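PDB 6H6X: 3-polyprenyl-4-hydroxybenzoate decarboxylase and related decarboxylases from Pelotomaculum thermopropionicum, which binds prenylated FMN and catalyses the reversible decarboxylation of 2,5-furandicarboxylic acid to 2-furoic acid. Local coordinates for residues 135-140 with 232-237; 227-232 with 275-280. The protein carries 8 engineered substitutions. All coordinates share one frame; numbering follows the deposited sequence.

Interaction 1 of 2, residues 135-140 with 232-237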
# COMPACT_ATOMS: atom_id res chain seq x y z
N ILE B 135 0.16 -21.78 23.66
CA ILE B 135 -0.08 -20.97 24.84
C ILE B 135 0.58 -21.64 26.05
O ILE B 135 0.49 -22.84 26.22
CB ILE B 135 -1.56 -20.65 25.07
CG1 ILE B 135 -2.39 -21.90 25.42
CG2 ILE B 135 -2.13 -19.94 23.87
CD1 ILE B 135 -3.84 -21.54 25.82
N LEU B 136 1.29 -20.85 26.84
CA LEU B 136 2.03 -21.33 27.99
C LEU B 136 1.27 -20.88 29.24
O LEU B 136 1.17 -19.69 29.49
CB LEU B 136 3.43 -20.74 28.00
CG LEU B 136 4.41 -21.37 29.01
CD1 LEU B 136 5.84 -21.19 28.51
CD2 LEU B 136 4.24 -20.82 30.41
N ILE B 137 0.73 -21.84 29.99
CA ILE B 137 -0.05 -21.58 31.19
C ILE B 137 0.85 -21.89 32.39
O ILE B 137 1.44 -22.95 32.47
CB ILE B 137 -1.31 -22.45 31.19
CG1 ILE B 137 -2.15 -22.13 29.98
CG2 ILE B 137 -2.15 -22.22 32.45
CD1 ILE B 137 -2.97 -23.31 29.51
N ALA B 138 0.94 -20.94 33.31
CA ALA B 138 1.69 -21.14 34.56
C ALA B 138 1.06 -20.39 35.75
O ALA B 138 0.21 -19.49 35.57
CB ALA B 138 3.12 -20.70 34.36
N ARG B 139 1.44 -20.81 36.96
CA ARG B 139 1.00 -20.12 38.18
C ARG B 139 2.15 -19.50 38.95
O ARG B 139 3.25 -20.05 38.98
CB ARG B 139 0.20 -21.06 39.08
CG ARG B 139 -1.22 -21.30 38.58
CD ARG B 139 -2.08 -22.11 39.56
NE ARG B 139 -3.44 -22.30 39.04
CZ ARG B 139 -4.46 -21.43 39.20
NH1 ARG B 139 -4.33 -20.32 39.91
NH2 ARG B 139 -5.65 -21.69 38.66
N ASP B 140 1.88 -18.37 39.61
CA ASP B 140 2.86 -17.69 40.46
C ASP B 140 3.10 -18.63 41.66
O ASP B 140 2.17 -19.04 42.36
CB ASP B 140 2.30 -16.33 40.89
CG ASP B 140 3.33 -15.44 41.60
OD1 ASP B 140 3.91 -15.90 42.59
OD2 ASP B 140 3.53 -14.26 41.20
N VAL B 232 -1.48 -27.66 36.96
CA VAL B 232 -1.81 -26.60 36.02
C VAL B 232 -3.08 -27.07 35.31
O VAL B 232 -3.34 -28.26 35.20
CB VAL B 232 -0.68 -26.45 34.95
CG1 VAL B 232 -0.89 -25.24 34.10
CG2 VAL B 232 0.71 -26.38 35.60
N GLU B 233 -3.85 -26.12 34.79
CA GLU B 233 -5.08 -26.37 34.06
C GLU B 233 -4.86 -26.02 32.57
O GLU B 233 -4.11 -25.08 32.25
CB GLU B 233 -6.21 -25.51 34.65
CG GLU B 233 -6.49 -25.73 36.14
CD GLU B 233 -5.45 -25.08 37.07
OE1 GLU B 233 -5.10 -23.87 36.89
OE2 GLU B 233 -4.94 -25.79 37.96
N VAL B 234 -5.48 -26.80 31.66
CA VAL B 234 -5.32 -26.60 30.21
C VAL B 234 -6.68 -26.70 29.54
O VAL B 234 -7.54 -27.32 30.09
CB VAL B 234 -4.37 -27.60 29.55
CG1 VAL B 234 -2.95 -27.44 30.09
CG2 VAL B 234 -4.84 -29.04 29.71
N PRO B 235 -6.87 -26.06 28.37
CA PRO B 235 -8.18 -26.17 27.68
C PRO B 235 -8.50 -27.61 27.28
O PRO B 235 -7.68 -28.29 26.70
CB PRO B 235 -8.01 -25.28 26.46
CG PRO B 235 -6.96 -24.31 26.85
CD PRO B 235 -5.99 -25.10 27.68
N ALA B 236 -9.66 -28.08 27.70
CA ALA B 236 -10.11 -29.48 27.51
C ALA B 236 -10.15 -29.86 26.05
O ALA B 236 -9.83 -31.00 25.67
CB ALA B 236 -11.51 -29.69 28.12
N GLY B 237 -10.58 -28.90 25.23
CA GLY B 237 -10.69 -29.10 23.80
C GLY B 237 -9.42 -28.86 22.96
O GLY B 237 -9.52 -28.90 21.77
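The strand carrying Ile137 and Arg139 (135-139) and strand 233-235 run roughly antiparallel, at 155° with axes 7.9 Å apart. This is packing between two beta layers of the Rift-related domain: strand 130-139 belongs to the large antiparallel sheet, while 233-235 is an edge strand of a separate three-stranded sheet. Ile137, whose branched side chain can fill a buried interface in two directions, carries most of the apolar part. With CG2 anti to the backbone N, that methyl lies 3.7 Å from Val232 CG1. The other branch turns away, and its CD1 meets Pro235 CD tip to tip at 4.0 Å. CD1 also lies 3.5 Å from Glu233 O. Ile135 CD1 adds a looser touch on the Pro235 ring.

Beyond this core, the extended chain of Arg139 suits it to reach the carboxylate of Glu233, whose own chain bends at chi2 (76°). Arg146 and Lys226 form salt bridges with this buried carboxylate, and Arg139 NH1 bonds Gly144 O, which probably fixes the guanidinium's rotation. Arg139 grips side-on, with both nitrogens on one atom: NE comes 3.1 Å from Glu233 OE1 at its syn lone pair, and NH2, at 2.9 Å from it, approaches from above the carboxylate plane.

Interaction 2 of 2, residues 227-232 with 275-280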
# COMPACT_ATOMS: atom_id res chain seq x y z
N CYS B 227 -3.93 -31.12 34.37
CA CYS B 227 -2.81 -31.85 33.76
C CYS B 227 -2.48 -33.11 34.53
O CYS B 227 -2.78 -33.23 35.70
CB CYS B 227 -1.58 -30.94 33.72
SG CYS B 227 -1.74 -29.67 32.42
N GLU B 228 -1.84 -34.04 33.85
CA GLU B 228 -1.42 -35.32 34.45
C GLU B 228 -0.29 -35.18 35.47
O GLU B 228 -0.38 -35.75 36.55
CB GLU B 228 -0.94 -36.30 33.37
CG GLU B 228 -1.98 -36.68 32.32
CD GLU B 228 -3.17 -37.40 32.90
OE1 GLU B 228 -2.97 -38.46 33.55
OE2 GLU B 228 -4.31 -36.91 32.70
N THR B 229 0.77 -34.46 35.11
CA THR B 229 2.03 -34.49 35.87
C THR B 229 2.40 -33.17 36.51
O THR B 229 3.45 -33.07 37.13
CB THR B 229 3.19 -34.90 34.95
OG1 THR B 229 3.38 -33.93 33.90
CG2 THR B 229 2.88 -36.26 34.33
N VAL B 230 1.56 -32.15 36.35
CA VAL B 230 1.80 -30.84 36.94
C VAL B 230 0.48 -30.25 37.39
O VAL B 230 -0.56 -30.59 36.85
CB VAL B 230 2.49 -29.89 35.93
CG1 VAL B 230 3.91 -30.36 35.65
CG2 VAL B 230 1.68 -29.76 34.63
N ASP B 231 0.55 -29.33 38.34
CA ASP B 231 -0.64 -28.72 38.94
C ASP B 231 -1.01 -27.44 38.18
O ASP B 231 -0.87 -26.31 38.66
CB ASP B 231 -0.38 -28.43 40.43
CG ASP B 231 -1.63 -27.96 41.17
OD1 ASP B 231 -2.76 -28.32 40.78
OD2 ASP B 231 -1.45 -27.22 42.17
N VAL B 232 -1.48 -27.66 36.96
CA VAL B 232 -1.81 -26.60 36.02
C VAL B 232 -3.08 -27.07 35.31
O VAL B 232 -3.34 -28.26 35.20
CB VAL B 232 -0.68 -26.45 34.95
CG1 VAL B 232 -0.89 -25.24 34.10
CG2 VAL B 232 0.71 -26.38 35.60
N VAL B 275 10.23 -31.67 29.44
CA VAL B 275 8.85 -32.10 29.26
C VAL B 275 8.62 -33.44 29.97
O VAL B 275 9.42 -34.38 29.81
CB VAL B 275 8.34 -32.01 27.79
CG1 VAL B 275 9.38 -31.47 26.84
CG2 VAL B 275 7.69 -33.28 27.25
N THR B 276 7.56 -33.48 30.78
CA THR B 276 7.19 -34.63 31.59
C THR B 276 5.98 -35.39 31.08
O THR B 276 5.71 -36.49 31.56
CB THR B 276 6.97 -34.21 33.04
OG1 THR B 276 5.92 -33.24 33.12
CG2 THR B 276 8.26 -33.59 33.61
N ALA B 277 5.27 -34.86 30.09
CA ALA B 277 4.18 -35.56 29.46
C ALA B 277 3.62 -34.80 28.27
O ALA B 277 3.77 -33.60 28.18
CB ALA B 277 3.05 -35.80 30.47
N VAL B 278 2.92 -35.53 27.41
CA VAL B 278 2.27 -35.01 26.27
C VAL B 278 0.93 -35.68 26.21
O VAL B 278 0.89 -36.87 26.29
CB VAL B 278 3.01 -35.39 24.95
CG1 VAL B 278 2.18 -35.01 23.73
CG2 VAL B 278 4.38 -34.74 24.89
N THR B 279 -0.16 -34.93 26.02
CA THR B 279 -1.48 -35.53 25.77
C THR B 279 -2.07 -34.89 24.56
O THR B 279 -1.80 -33.72 24.25
CB THR B 279 -2.48 -35.38 26.99
OG1 THR B 279 -3.01 -34.05 27.06
CG2 THR B 279 -1.78 -35.66 28.32
N HIS B 280 -2.89 -35.63 23.86
CA HIS B 280 -3.48 -35.12 22.66
C HIS B 280 -4.75 -35.79 22.31
O HIS B 280 -5.03 -36.88 22.79
CB HIS B 280 -2.47 -35.13 21.47
CG HIS B 280 -1.98 -36.48 21.07
ND1 HIS B 280 -2.68 -37.30 20.21
CD2 HIS B 280 -0.83 -37.13 21.37
CE1 HIS B 280 -1.98 -38.42 20.02
NE2 HIS B 280 -0.86 -38.34 20.73
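Thr229 and Thr276 meet through their hydroxyls, Thr276 OG1 donating to Thr229 OG1 over 2.7 Å, the two side chains lying antiparallel alongside each other. Threonine suits a half-buried seam because it offers a methyl beside its hydroxyl: in Thr229 a chi1 of 63° leaves CG2 anti to the carbonyl carbon, and this methyl packs 3.9 Å from Ala277 CB, where a small residue lets the loop come close. Further along, the aliphatic part of Glu228 crosses Thr279, with CG 4.1 Å from Thr279 CG2, while its carboxylate pairs with Lys103 and Thr279 OG1 bonds Val102 O.

The second shell centres on Glu243, whose OE1 hydrogen-bonds Thr229 OG1 and whose OE2 takes the N-H of Glu228. An alanine in place of Thr229 would probably leave the Thr276 hydroxyl and Glu243 OE1 each without this partner and open a gap beside Ala277. Thr276 and Ala277 form a classic beta bulge opposite Glu243, and both their side chains start out toward the loop. Strand 264-280 pairs here with strands 240-246 and 105-107, while Val275, directed away from the loop, packs with Val278 against helix 113-116.

Both interactions dock parts of one chain excursion onto the same antiparallel sheet: loop 227-232 meets strand 264-280, then strand 233-235 packs over strand 130-139. Val232 belongs to both, and Val234 CG1 touches Cys227 SG at 3.5 Å where they join. Interaction 1 is buried, with Ile135 about 8 Å by nearest side-chain atoms from the bound prenylated FMN, and it combines branched apolar side chains with a salt bridge at its margin, between buried Glu233 and partly exposed Arg139. Interaction 2 is smaller, partly exposed and away from the annotated sites, relying on a hydroxyl pair and a few carbon contacts. Lys226 connects their charges, pairing with Glu233 in the strand and with Asp231 in the loop.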